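Local coordinates for DUF5751 domain-containing protein (Sulfolobus tokodaii, PDB 2RBG), which is of unknown function, a DUF5751-family protein from a thermophilic archaeon that forms a pair of chains in the deposited assembly, at the interface of chains A and B. Sequence-based numbering; all coordinates share one arbitrary frame. Chains: chain A/B, Putative uncharacterized protein ST0493.

The interface of chains A and B. Residues chain A 121, 124-126; chain B 77, 80-81, 84.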
# COMPACT_ATOMS: atom_id res chain seq x y z
N PHE A 121 -1.90 -0.92 -5.42
CA PHE A 121 -0.66 -0.16 -5.36
C PHE A 121 -0.94 0.98 -6.32
O PHE A 121 -0.46 0.97 -7.46
CB PHE A 121 0.53 -0.98 -5.85
CG PHE A 121 1.86 -0.33 -5.57
CD1 PHE A 121 2.48 -0.48 -4.33
CD2 PHE A 121 2.47 0.47 -6.53
CE1 PHE A 121 3.68 0.15 -4.05
CE2 PHE A 121 3.68 1.11 -6.26
CZ PHE A 121 4.29 0.95 -5.01
N LYS A 124 -3.32 4.95 -2.86
CA LYS A 124 -2.70 5.46 -1.64
C LYS A 124 -1.33 6.09 -1.90
O LYS A 124 -0.69 6.59 -0.97
CB LYS A 124 -2.56 4.36 -0.58
CG LYS A 124 -3.86 3.99 0.15
CD LYS A 124 -3.60 2.95 1.24
CE LYS A 124 -4.86 2.60 2.02
NZ LYS A 124 -4.59 1.63 3.14
N LEU A 125 -0.87 6.07 -3.15
CA LEU A 125 0.43 6.67 -3.47
C LEU A 125 0.35 8.18 -3.35
O LEU A 125 -0.62 8.80 -3.79
CB LEU A 125 0.85 6.31 -4.90
CG LEU A 125 1.29 4.87 -5.16
CD1 LEU A 125 1.44 4.67 -6.66
CD2 LEU A 125 2.61 4.59 -4.44
N SER A 126 1.37 8.78 -2.74
CA SER A 126 1.41 10.23 -2.57
C SER A 126 2.09 10.91 -3.77
O SER A 126 1.84 12.12 -3.97
CB SER A 126 2.14 10.60 -1.28
OG SER A 126 3.47 10.11 -1.28
N ILE B 77 3.80 0.53 -0.33
CA ILE B 77 3.22 1.83 -0.68
C ILE B 77 3.77 2.86 0.31
O ILE B 77 4.16 3.96 -0.07
CB ILE B 77 1.68 1.82 -0.57
CG1 ILE B 77 1.09 0.74 -1.47
CG2 ILE B 77 1.12 3.18 -0.98
CD1 ILE B 77 -0.42 0.58 -1.32
N LYS B 80 7.37 3.66 -0.47
CA LYS B 80 7.48 4.46 -1.69
C LYS B 80 7.17 5.92 -1.39
O LYS B 80 7.87 6.82 -1.86
CB LYS B 80 6.52 3.94 -2.76
CG LYS B 80 6.53 4.74 -4.06
CD LYS B 80 7.88 4.68 -4.75
CE LYS B 80 7.86 5.43 -6.07
NZ LYS B 80 7.52 6.87 -5.88
N ASN B 81 6.13 6.15 -0.61
CA ASN B 81 5.72 7.50 -0.26
C ASN B 81 6.77 8.24 0.57
O ASN B 81 6.82 9.46 0.57
CB ASN B 81 4.40 7.48 0.51
CG ASN B 81 3.22 7.11 -0.36
OD1 ASN B 81 3.36 6.86 -1.56
ND2 ASN B 81 2.04 7.08 0.25
N LYS B 84 9.05 11.05 -0.75
CA LYS B 84 8.59 12.44 -0.80
C LYS B 84 8.37 13.07 0.57
O LYS B 84 7.77 14.14 0.67
CB LYS B 84 7.28 12.53 -1.58
CG LYS B 84 7.35 12.02 -3.02
CD LYS B 84 5.99 12.18 -3.69
CE LYS B 84 6.03 11.71 -5.14
NZ LYS B 84 4.72 11.92 -5.81
O HOH W 1 4.38 11.28 1.22
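A:Phe121 and B:Ile77 form the apolar centre of this patch, where the C-terminal tail of chain A lies against helix 75-81 of chain B. CD1 of the phenyl ring comes within 3.4 Å of CG1 of B:Ile77. That methylene sits above the ring plane but beyond the CD1-CE1 edge, so it rides over the rim rather than the ring centre, and the two side chains run past each other in opposite directions. The phenyl is swung to this side by its first torsion, CG opposite the backbone N (chi1 -169°). The other branch of B:Ile77, CG2, meets CB of A:Lys124 at 3.9 Å, while the rest of that lysine extends away from the contact. Next outward, A:Leu125 presents CD2 to the aliphatic CG of B:Lys80 at 3.9 Å, the two side chains meeting aslant.

B:Asn81 then reads the tail backbone with both ends of its amide. Its ND2 donates to the carbonyl O of A:Lys124 at 3.0 Å, through a nearly straight N-H; the acceptor is only 3° out of the amide plane. OD1 accepts from N of A:Ser126 at 3.0 Å, again with a nearly straight N-H, but this donor stands 53° out of the carbonyl plane and uses no lone-pair direction. Paired bonds to one side chain should fix the rotation of the amide and hold the tail beside the helix end.

At the rim, the extended chain of B:Lys84 brings NZ to 3.4 Å from O of the C-terminal A:Ser126; attraction to the terminal carboxylate is plausible, though the spacing is long. The whole interface departs from exact two-fold symmetry, and the structure alone does not show whether this pairing is biological. A water completes the rim, 2.9 Å from the hydroxyl OG of A:Ser126, and links it to the backbone O of B:Asn81.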